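Local coordinates for protein beta-galactosidase (Bacillus circulans, PDB 4MAD) that probably hydrolyses terminal non-reducing beta-D-galactose residues from beta-D-galactosides, as a member of glycoside hydrolase family 35, at residues 398-409 and 442-453; 420-428 and 508-516. All coordinates share one frame; numbering follows the deposited sequence.

Contact 1: 398-409 and 442-453; sequences YETTIKGAYGKQ and VVELTEEESKLQ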
loop_
_atom_site.group_PDB
_atom_site.type_symbol
_atom_site.label_atom_id
_atom_site.label_comp_id
_atom_site.label_asym_id
_atom_site.label_seq_id
_atom_site.Cartn_x
_atom_site.Cartn_y
_atom_site.Cartn_z
ATOM N N TYR A 398 18.993 -14.093 8.802
ATOM C CA TYR A 398 19.151 -15.526 8.789
ATOM C C TYR A 398 20.644 -15.830 9.037
ATOM O O TYR A 398 21.475 -15.231 8.464
ATOM C CB TYR A 398 18.795 -16.157 7.446
ATOM C CG TYR A 398 17.346 -16.131 6.994
ATOM C CD1 TYR A 398 16.510 -17.210 7.204
ATOM C CD2 TYR A 398 16.835 -15.081 6.278
ATOM C CE1 TYR A 398 15.228 -17.193 6.762
ATOM C CE2 TYR A 398 15.577 -15.097 5.853
ATOM C CZ TYR A 398 14.763 -16.150 6.096
ATOM O OH TYR A 398 13.518 -16.156 5.671
ATOM N N GLU A 399 20.921 -16.742 9.950
ATOM C CA GLU A 399 22.262 -16.945 10.425
ATOM C C GLU A 399 22.562 -18.455 10.607
ATOM O O GLU A 399 21.765 -19.164 11.135
ATOM C CB GLU A 399 22.384 -16.198 11.735
ATOM C CG GLU A 399 23.551 -16.372 12.583
ATOM C CD GLU A 399 23.546 -15.345 13.747
ATOM O OE1 GLU A 399 23.302 -15.719 14.886
ATOM O OE2 GLU A 399 23.699 -14.157 13.492
ATOM N N THR A 400 23.711 -18.898 10.134
ATOM C CA THR A 400 24.116 -20.284 10.279
ATOM C C THR A 400 25.615 -20.363 10.284
ATOM O O THR A 400 26.268 -19.501 9.768
ATOM C CB THR A 400 23.579 -21.189 9.174
ATOM O OG1 THR A 400 23.699 -22.570 9.534
ATOM C CG2 THR A 400 24.309 -20.945 7.923
ATOM N N THR A 401 26.130 -21.445 10.857
ATOM C CA THR A 401 27.539 -21.695 10.876
ATOM C C THR A 401 27.942 -22.811 9.923
ATOM O O THR A 401 27.441 -23.861 9.973
ATOM C CB THR A 401 28.065 -22.043 12.282
ATOM O OG1 THR A 401 27.614 -21.089 13.244
ATOM C CG2 THR A 401 29.560 -22.057 12.281
ATOM N N ILE A 402 28.866 -22.533 9.062
ATOM C CA ILE A 402 29.396 -23.513 8.157
ATOM C C ILE A 402 30.668 -24.114 8.765
ATOM O O ILE A 402 31.537 -23.444 9.146
ATOM C CB ILE A 402 29.749 -22.896 6.834
ATOM C CG1 ILE A 402 28.524 -22.269 6.178
ATOM C CG2 ILE A 402 30.286 -23.895 5.925
ATOM C CD1 ILE A 402 28.832 -21.079 5.394
ATOM N N LYS A 403 30.745 -25.420 8.828
ATOM C CA LYS A 403 31.900 -26.040 9.398
ATOM C C LYS A 403 32.801 -26.671 8.361
ATOM O O LYS A 403 32.409 -27.536 7.673
ATOM C CB LYS A 403 31.477 -27.068 10.380
ATOM C CG LYS A 403 30.439 -26.523 11.212
ATOM C CD LYS A 403 30.632 -26.754 12.600
ATOM C CE LYS A 403 29.528 -26.079 13.303
ATOM N NZ LYS A 403 29.657 -26.376 14.694
ATOM N N GLY A 404 34.040 -26.251 8.341
ATOM C CA GLY A 404 35.004 -26.703 7.395
ATOM C C GLY A 404 35.365 -25.634 6.429
ATOM O O GLY A 404 34.592 -24.772 6.161
ATOM N N ALA A 405 36.575 -25.718 5.910
ATOM C CA ALA A 405 37.056 -24.750 4.989
ATOM C C ALA A 405 36.686 -25.231 3.608
ATOM O O ALA A 405 37.354 -26.045 3.039
ATOM C CB ALA A 405 38.508 -24.625 5.106
ATOM N N TYR A 406 35.588 -24.716 3.089
ATOM C CA TYR A 406 35.113 -25.052 1.769
ATOM C C TYR A 406 35.913 -24.433 0.632
ATOM O O TYR A 406 35.823 -24.873 -0.467
ATOM C CB TYR A 406 33.652 -24.682 1.607
ATOM C CG TYR A 406 32.644 -25.502 2.355
ATOM C CD1 TYR A 406 31.406 -25.708 1.845
ATOM C CD2 TYR A 406 32.934 -26.096 3.533
ATOM C CE1 TYR A 406 30.490 -26.423 2.491
ATOM C CE2 TYR A 406 32.018 -26.847 4.176
ATOM C CZ TYR A 406 30.789 -27.010 3.656
ATOM O OH TYR A 406 29.813 -27.716 4.276
ATOM N N GLY A 407 36.640 -23.377 0.899
ATOM C CA GLY A 407 37.272 -22.657 -0.177
ATOM C C GLY A 407 36.328 -21.798 -1.013
ATOM O O GLY A 407 35.358 -21.331 -0.551
ATOM N N LYS A 408 36.672 -21.559 -2.246
ATOM C CA LYS A 408 35.856 -20.720 -3.058
ATOM C C LYS A 408 34.580 -21.456 -3.429
ATOM O O LYS A 408 34.639 -22.560 -3.939
ATOM C CB LYS A 408 36.639 -20.384 -4.297
ATOM C CG LYS A 408 35.868 -19.826 -5.403
ATOM C CD LYS A 408 36.722 -19.724 -6.595
ATOM C CE LYS A 408 36.889 -18.316 -6.971
ATOM N NZ LYS A 408 37.971 -17.696 -6.196
ATOM N N GLN A 409 33.447 -20.842 -3.128
ATOM C CA GLN A 409 32.146 -21.408 -3.414
ATOM C C GLN A 409 31.182 -20.387 -3.992
ATOM O O GLN A 409 31.286 -19.260 -3.711
ATOM C CB GLN A 409 31.517 -21.949 -2.152
ATOM C CG GLN A 409 32.294 -23.030 -1.510
ATOM C CD GLN A 409 32.217 -24.317 -2.283
ATOM O OE1 GLN A 409 31.233 -24.598 -2.854
ATOM N NE2 GLN A 409 33.265 -25.086 -2.275
ATOM N N VAL A 442 29.960 -15.059 -5.034
ATOM C CA VAL A 442 31.122 -15.892 -4.771
ATOM C C VAL A 442 31.673 -15.596 -3.391
ATOM O O VAL A 442 31.953 -14.510 -3.069
ATOM C CB VAL A 442 32.217 -15.692 -5.825
ATOM C CG1 VAL A 442 33.430 -16.424 -5.508
ATOM C CG2 VAL A 442 31.724 -16.017 -7.164
ATOM N N VAL A 443 31.805 -16.605 -2.562
ATOM C CA VAL A 443 32.416 -16.445 -1.267
ATOM C C VAL A 443 33.657 -17.286 -1.152
ATOM O O VAL A 443 33.807 -18.214 -1.877
ATOM C CB VAL A 443 31.501 -16.822 -0.177
ATOM C CG1 VAL A 443 30.298 -15.951 -0.218
ATOM C CG2 VAL A 443 31.138 -18.218 -0.298
ATOM N N GLU A 444 34.561 -16.906 -0.261
ATOM C CA GLU A 444 35.749 -17.669 0.003
ATOM C C GLU A 444 35.783 -18.082 1.450
ATOM O O GLU A 444 35.991 -17.260 2.294
ATOM C CB GLU A 444 36.958 -16.824 -0.247
ATOM C CG GLU A 444 36.995 -16.258 -1.586
ATOM C CD GLU A 444 37.459 -17.255 -2.564
ATOM O OE1 GLU A 444 37.695 -18.370 -2.140
ATOM O OE2 GLU A 444 37.621 -16.933 -3.740
ATOM N N LEU A 445 35.583 -19.356 1.713
ATOM C CA LEU A 445 35.503 -19.843 3.054
ATOM C C LEU A 445 36.781 -20.534 3.430
ATOM O O LEU A 445 36.925 -21.702 3.220
ATOM C CB LEU A 445 34.367 -20.816 3.143
ATOM C CG LEU A 445 33.106 -20.146 2.659
ATOM C CD1 LEU A 445 32.042 -21.089 2.489
ATOM C CD2 LEU A 445 32.738 -19.131 3.641
ATOM N N THR A 446 37.712 -19.780 3.961
ATOM C CA THR A 446 38.995 -20.339 4.264
ATOM C C THR A 446 39.209 -20.668 5.700
ATOM O O THR A 446 40.161 -21.302 6.018
ATOM C CB THR A 446 40.056 -19.405 3.870
ATOM O OG1 THR A 446 39.784 -18.170 4.485
ATOM C CG2 THR A 446 40.035 -19.212 2.416
ATOM N N GLU A 447 38.350 -20.206 6.577
ATOM C CA GLU A 447 38.499 -20.527 7.971
ATOM C C GLU A 447 37.919 -21.868 8.330
ATOM O O GLU A 447 37.206 -22.413 7.575
ATOM C CB GLU A 447 37.979 -19.401 8.871
ATOM C CG GLU A 447 38.684 -18.041 8.652
ATOM C CD GLU A 447 39.975 -17.805 9.488
ATOM O OE1 GLU A 447 40.048 -18.175 10.657
ATOM O OE2 GLU A 447 40.912 -17.195 8.964
ATOM N N GLU A 448 38.230 -22.383 9.510
ATOM C CA GLU A 448 37.666 -23.635 9.983
ATOM C C GLU A 448 36.167 -23.584 10.152
ATOM O O GLU A 448 35.507 -24.548 9.987
ATOM C CB GLU A 448 38.265 -24.021 11.325
ATOM C CG GLU A 448 39.680 -24.471 11.258
ATOM C CD GLU A 448 39.882 -25.529 10.223
ATOM O OE1 GLU A 448 39.376 -26.654 10.403
ATOM O OE2 GLU A 448 40.528 -25.251 9.210
ATOM N N GLU A 449 35.656 -22.453 10.610
ATOM C CA GLU A 449 34.225 -22.216 10.674
ATOM C C GLU A 449 33.908 -20.858 10.046
ATOM O O GLU A 449 34.710 -19.964 10.100
ATOM C CB GLU A 449 33.719 -22.258 12.093
ATOM C CG GLU A 449 34.044 -23.514 12.752
ATOM C CD GLU A 449 33.258 -23.824 14.008
ATOM O OE1 GLU A 449 32.470 -23.031 14.476
ATOM O OE2 GLU A 449 33.433 -24.900 14.525
ATOM N N SER A 450 32.731 -20.737 9.450
ATOM C CA SER A 450 32.293 -19.474 8.917
ATOM C C SER A 450 30.874 -19.117 9.348
ATOM O O SER A 450 29.995 -19.864 9.083
ATOM C CB SER A 450 32.368 -19.579 7.430
ATOM O OG SER A 450 33.680 -19.665 7.005
ATOM N N LYS A 451 30.685 -17.985 9.982
ATOM C CA LYS A 451 29.369 -17.542 10.356
ATOM C C LYS A 451 28.757 -16.740 9.196
ATOM O O LYS A 451 29.229 -15.687 8.846
ATOM C CB LYS A 451 29.430 -16.715 11.631
ATOM C CG LYS A 451 28.118 -16.241 12.130
ATOM C CD LYS A 451 28.289 -15.161 13.164
ATOM C CE LYS A 451 27.090 -15.002 14.020
ATOM N NZ LYS A 451 27.282 -14.139 15.183
ATOM N N LEU A 452 27.699 -17.303 8.641
ATOM C CA LEU A 452 26.997 -16.721 7.523
ATOM C C LEU A 452 25.759 -16.007 8.051
ATOM O O LEU A 452 25.041 -16.547 8.828
ATOM C CB LEU A 452 26.626 -17.806 6.540
ATOM C CG LEU A 452 25.723 -17.378 5.407
ATOM C CD1 LEU A 452 26.407 -16.409 4.544
ATOM C CD2 LEU A 452 25.230 -18.533 4.641
ATOM N N GLN A 453 25.612 -14.738 7.654
ATOM C CA GLN A 453 24.476 -13.923 7.992
ATOM C C GLN A 453 23.897 -13.303 6.720
ATOM O O GLN A 453 24.594 -12.857 5.913
ATOM C CB GLN A 453 24.879 -12.810 8.958
ATOM C CG GLN A 453 25.351 -13.297 10.288
ATOM C CD GLN A 453 25.869 -12.204 11.168
ATOM O OE1 GLN A 453 26.813 -11.590 10.858
ATOM N NE2 GLN A 453 25.214 -11.988 12.276
HETATM O O HOH W 1 34.558 -22.306 7.033
#
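Ile402 supplies the bump around which 398-409 and 442-453 close: its CD1 lies 4.3 Å from Leu445 CD1 and 4.1 Å from Leu452 CB, filling the hollow between two leucines of successive strands. Leu480 and Leu485 wall in this hollow from elsewhere in the domain. Leu445 in turn pushes its CD1 to 4.0 Å from Tyr406 CB, while the branch methyl CG2 of Ile402 rests over one face of the Tyr406 ring, near its rim.

On the other face of the sheet, the Glu399 chain runs extended, with CG opposite the backbone N (chi1 170°), and lies alongside Gln453. Glu399 OE2 receives Gln453 NE2 at 2.9 Å, the carboxylate and amide planes turned 44° apart. Lys451 NZ adds a long salt bridge to OE2, and Tyr491 OH holds OE1. At the far end Lys408 curls round to place NZ 2.6 Å from Glu444 OE2, on its syn lone pair.

In the turns that follow strand 395-403 and precede strand 449-457, one water bridges Gly404 O, Glu447 O and Ser450 OG. Beyond it a classic beta bulge sets Tyr406 and Gly407 together opposite the single residue Leu445. Antiparallel pairing thus continues from the strands 395-403 and 449-457 of one sheet to 409-417 and 440-445 of another, consistent with a beta sandwich in the first all-beta domain.

Contact 2: 420-428 and 508-516; sequences GQVYVNGEY and VKENFPYFH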
loop_
_atom_site.group_PDB
_atom_site.type_symbol
_atom_site.label_atom_id
_atom_site.label_comp_id
_atom_site.label_asym_id
_atom_site.label_seq_id
_atom_site.Cartn_x
_atom_site.Cartn_y
_atom_site.Cartn_z
ATOM N N GLY A 420 18.901 -9.064 -0.321
ATOM C CA GLY A 420 19.636 -9.366 0.867
ATOM C C GLY A 420 21.087 -8.992 0.838
ATOM O O GLY A 420 21.691 -9.000 -0.191
ATOM N N GLN A 421 21.606 -8.736 2.015
ATOM C CA GLN A 421 22.980 -8.417 2.233
ATOM C C GLN A 421 23.651 -9.577 2.960
ATOM O O GLN A 421 23.182 -10.022 3.943
ATOM C CB GLN A 421 23.086 -7.179 3.084
ATOM C CG GLN A 421 22.542 -5.927 2.433
ATOM C CD GLN A 421 22.312 -4.774 3.445
ATOM O OE1 GLN A 421 21.261 -4.618 3.987
ATOM N NE2 GLN A 421 23.328 -4.008 3.670
ATOM N N VAL A 422 24.742 -10.048 2.391
ATOM C CA VAL A 422 25.417 -11.207 2.836
ATOM C C VAL A 422 26.751 -10.882 3.532
ATOM O O VAL A 422 27.502 -10.138 3.067
ATOM C CB VAL A 422 25.685 -12.156 1.651
ATOM C CG1 VAL A 422 26.262 -13.422 2.095
ATOM C CG2 VAL A 422 24.457 -12.390 0.911
ATOM N N TYR A 423 26.955 -11.525 4.668
ATOM C CA TYR A 423 28.104 -11.395 5.529
ATOM C C TYR A 423 28.663 -12.774 5.893
ATOM O O TYR A 423 27.917 -13.665 6.209
ATOM C CB TYR A 423 27.754 -10.636 6.818
ATOM C CG TYR A 423 27.061 -9.308 6.527
ATOM C CD1 TYR A 423 27.778 -8.138 6.427
ATOM C CD2 TYR A 423 25.712 -9.250 6.280
ATOM C CE1 TYR A 423 27.157 -6.956 6.115
ATOM C CE2 TYR A 423 25.089 -8.086 5.995
ATOM C CZ TYR A 423 25.812 -6.937 5.901
ATOM O OH TYR A 423 25.175 -5.801 5.597
ATOM N N VAL A 424 29.976 -12.876 5.861
ATOM C CA VAL A 424 30.664 -14.062 6.271
ATOM C C VAL A 424 31.690 -13.646 7.333
ATOM O O VAL A 424 32.503 -12.833 7.082
ATOM C CB VAL A 424 31.391 -14.702 5.083
ATOM C CG1 VAL A 424 32.306 -15.717 5.552
ATOM C CG2 VAL A 424 30.415 -15.284 4.108
ATOM N N ASN A 425 31.576 -14.201 8.522
ATOM C CA ASN A 425 32.497 -13.933 9.609
ATOM C C ASN A 425 32.603 -12.420 9.852
ATOM O O ASN A 425 33.631 -11.918 10.123
ATOM C CB ASN A 425 33.854 -14.536 9.341
ATOM C CG ASN A 425 33.894 -16.005 9.616
ATOM O OD1 ASN A 425 33.199 -16.479 10.443
ATOM N ND2 ASN A 425 34.725 -16.697 8.912
ATOM N N GLY A 426 31.490 -11.751 9.732
ATOM C CA GLY A 426 31.416 -10.369 10.079
ATOM C C GLY A 426 31.959 -9.431 9.029
ATOM O O GLY A 426 32.066 -8.251 9.265
ATOM N N GLU A 427 32.258 -9.962 7.864
ATOM C CA GLU A 427 32.700 -9.200 6.731
ATOM C C GLU A 427 31.631 -9.173 5.649
ATOM O O GLU A 427 31.036 -10.136 5.407
ATOM C CB GLU A 427 33.917 -9.839 6.103
ATOM C CG GLU A 427 35.183 -9.804 6.881
ATOM C CD GLU A 427 36.344 -10.347 6.043
ATOM O OE1 GLU A 427 36.542 -11.560 5.996
ATOM O OE2 GLU A 427 37.034 -9.548 5.396
ATOM N N TYR A 428 31.448 -8.071 4.981
ATOM C CA TYR A 428 30.444 -7.967 3.959
ATOM C C TYR A 428 30.929 -8.591 2.719
ATOM O O TYR A 428 31.999 -8.308 2.313
ATOM C CB TYR A 428 30.208 -6.506 3.650
ATOM C CG TYR A 428 29.239 -6.172 2.537
ATOM C CD1 TYR A 428 27.900 -6.393 2.669
ATOM C CD2 TYR A 428 29.663 -5.618 1.378
ATOM C CE1 TYR A 428 27.018 -6.108 1.702
ATOM C CE2 TYR A 428 28.755 -5.298 0.376
ATOM C CZ TYR A 428 27.433 -5.539 0.556
ATOM O OH TYR A 428 26.503 -5.241 -0.396
ATOM N N VAL A 508 31.114 3.503 12.436
ATOM C CA VAL A 508 30.024 3.103 11.552
ATOM C C VAL A 508 30.636 2.518 10.278
ATOM O O VAL A 508 31.553 3.101 9.703
ATOM C CB VAL A 508 29.123 4.294 11.186
ATOM C CG1 VAL A 508 28.430 4.044 9.855
ATOM C CG2 VAL A 508 28.103 4.544 12.287
ATOM N N LYS A 509 30.137 1.362 9.845
ATOM C CA LYS A 509 30.733 0.653 8.729
ATOM C C LYS A 509 29.861 0.665 7.501
ATOM O O LYS A 509 28.716 0.379 7.560
ATOM C CB LYS A 509 30.998 -0.794 9.114
ATOM C CG LYS A 509 31.684 -0.976 10.380
ATOM C CD LYS A 509 31.977 -2.441 10.679
ATOM C CE LYS A 509 31.020 -3.059 11.614
ATOM N NZ LYS A 509 31.520 -4.308 12.158
ATOM N N GLU A 510 30.460 0.999 6.379
ATOM C CA GLU A 510 29.748 1.007 5.136
ATOM C C GLU A 510 29.296 -0.404 4.823
ATOM O O GLU A 510 29.932 -1.315 5.207
ATOM C CB GLU A 510 30.634 1.512 4.044
ATOM C CG GLU A 510 31.051 2.897 4.269
ATOM C CD GLU A 510 29.913 3.880 4.074
ATOM O OE1 GLU A 510 29.707 4.256 2.938
ATOM O OE2 GLU A 510 29.254 4.257 5.031
ATOM N N ASN A 511 28.161 -0.551 4.182
ATOM C CA ASN A 511 27.638 -1.843 3.779
ATOM C C ASN A 511 27.095 -2.711 4.889
ATOM O O ASN A 511 26.668 -3.797 4.653
ATOM C CB ASN A 511 28.608 -2.564 2.881
ATOM C CG ASN A 511 28.744 -1.894 1.579
ATOM O OD1 ASN A 511 29.808 -1.632 1.144
ATOM N ND2 ASN A 511 27.659 -1.571 0.975
ATOM N N PHE A 512 27.015 -2.123 6.055
ATOM C CA PHE A 512 26.331 -2.684 7.187
ATOM C C PHE A 512 25.190 -1.737 7.600
ATOM O O PHE A 512 25.347 -0.566 7.616
ATOM C CB PHE A 512 27.261 -2.814 8.369
ATOM C CG PHE A 512 28.306 -3.871 8.236
ATOM C CD1 PHE A 512 28.259 -5.005 8.995
ATOM C CD2 PHE A 512 29.345 -3.720 7.403
ATOM C CE1 PHE A 512 29.238 -5.928 8.897
ATOM C CE2 PHE A 512 30.315 -4.636 7.335
ATOM C CZ PHE A 512 30.244 -5.746 8.053
ATOM N N PRO A 513 24.044 -2.281 7.933
ATOM C CA PRO A 513 22.953 -1.408 8.324
ATOM C C PRO A 513 23.198 -0.832 9.698
ATOM O O PRO A 513 23.534 -1.547 10.573
ATOM C CB PRO A 513 21.730 -2.335 8.295
ATOM C CG PRO A 513 22.101 -3.390 7.453
ATOM C CD PRO A 513 23.518 -3.626 7.714
ATOM N N TYR A 514 22.964 0.455 9.839
ATOM C CA TYR A 514 23.031 1.112 11.113
ATOM C C TYR A 514 21.825 1.986 11.346
ATOM O O TYR A 514 21.355 2.593 10.453
ATOM C CB TYR A 514 24.257 1.976 11.209
ATOM C CG TYR A 514 25.497 1.286 11.611
ATOM C CD1 TYR A 514 25.998 1.390 12.891
ATOM C CD2 TYR A 514 26.195 0.534 10.712
ATOM C CE1 TYR A 514 27.151 0.773 13.234
ATOM C CE2 TYR A 514 27.326 -0.087 11.053
ATOM C CZ TYR A 514 27.814 0.030 12.295
ATOM O OH TYR A 514 28.949 -0.627 12.618
ATOM N N PHE A 515 21.366 2.027 12.578
ATOM C CA PHE A 515 20.443 3.005 13.047
ATOM C C PHE A 515 21.186 4.306 13.409
ATOM O O PHE A 515 22.182 4.271 14.053
ATOM C CB PHE A 515 19.695 2.498 14.254
ATOM C CG PHE A 515 18.831 1.300 13.979
ATOM C CD1 PHE A 515 17.562 1.432 13.533
ATOM C CD2 PHE A 515 19.307 0.032 14.181
ATOM C CE1 PHE A 515 16.797 0.370 13.304
ATOM C CE2 PHE A 515 18.531 -1.017 13.957
ATOM C CZ PHE A 515 17.283 -0.855 13.511
ATOM N N HIS A 516 20.686 5.424 13.004
ATOM C CA HIS A 516 21.327 6.656 13.284
ATOM C C HIS A 516 20.310 7.479 14.043
ATOM O O HIS A 516 19.214 7.566 13.617
ATOM C CB HIS A 516 21.616 7.335 11.999
ATOM C CG HIS A 516 22.633 6.647 11.171
ATOM N ND1 HIS A 516 23.955 6.637 11.489
ATOM C CD2 HIS A 516 22.522 5.944 10.031
ATOM C CE1 HIS A 516 24.621 5.973 10.571
ATOM N NE2 HIS A 516 23.772 5.526 9.683
#
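Tyr428 stacks its ring against the Asn511 side chain, CB over the centre and the amide beside CD2 and CE2. At the root of the tyrosine, Tyr428 CB lies 4.1 Å from Phe512 CE2. CG stands anti to the backbone N (chi1 177°), which swings the ring across Asn511. Asn511 CB makes a CH-pi contact there, 3.6 Å from the Tyr428 centroid. On one flank Tyr428 CD1 lies 3.5 Å from Asn511 O; on the other, CE2 comes 3.6 Å from Asn511 CG, with the ring and amide planes only 8° apart and stacked. The hydroxyl ends 4.1 Å from Asn511 ND2. A serine in this place would probably leave the Asn511 amide without its flat partner and free to turn.

Asn511 O accepts a hydrogen bond from Tyr423 OH at 2.7 Å, in the carbonyl plane and on a lone pair. The Phe512 ring has Tyr423 CE1 over one face and Lys509 CE over the other, the two aromatic planes inclined at 45°. Gly426 O approaches the edge of that ring, 3.3 Å from Phe512 CZ. Nearby, Gln421 NE2 bonds to Leu578 O.

The arrangement is a domain interface made by turns: a beta hairpin with a type I' turn, Val424 to Glu427, docks on the type II turn, Lys509 to Phe512, that leads into strand 514-522 of the eight-stranded antiparallel sheet.

In the fold
From the N terminus the chain first builds the parallel eight-stranded barrel, then enters the all-beta region that holds both contacts. Contact 1 closes a loop from 398-409 to 442-453, and hairpin 420-428 lies inside that loop. Contact 2 starts from this hairpin and closes only at 508-516, beyond the end of contact 1, so the two cross rather than nest. Their centres are about 16 Å apart, and strands 449-457 and 419-424 are neighbours in the same sheet, joined through the probable hydrogen bonds of Gln453 N to Tyr423 O and Asn425 N to Lys451 O. Contact 1 unites two sheets within one domain; contact 2 ties it to the eight-stranded antiparallel sheet, which includes the earlier strand 357-366.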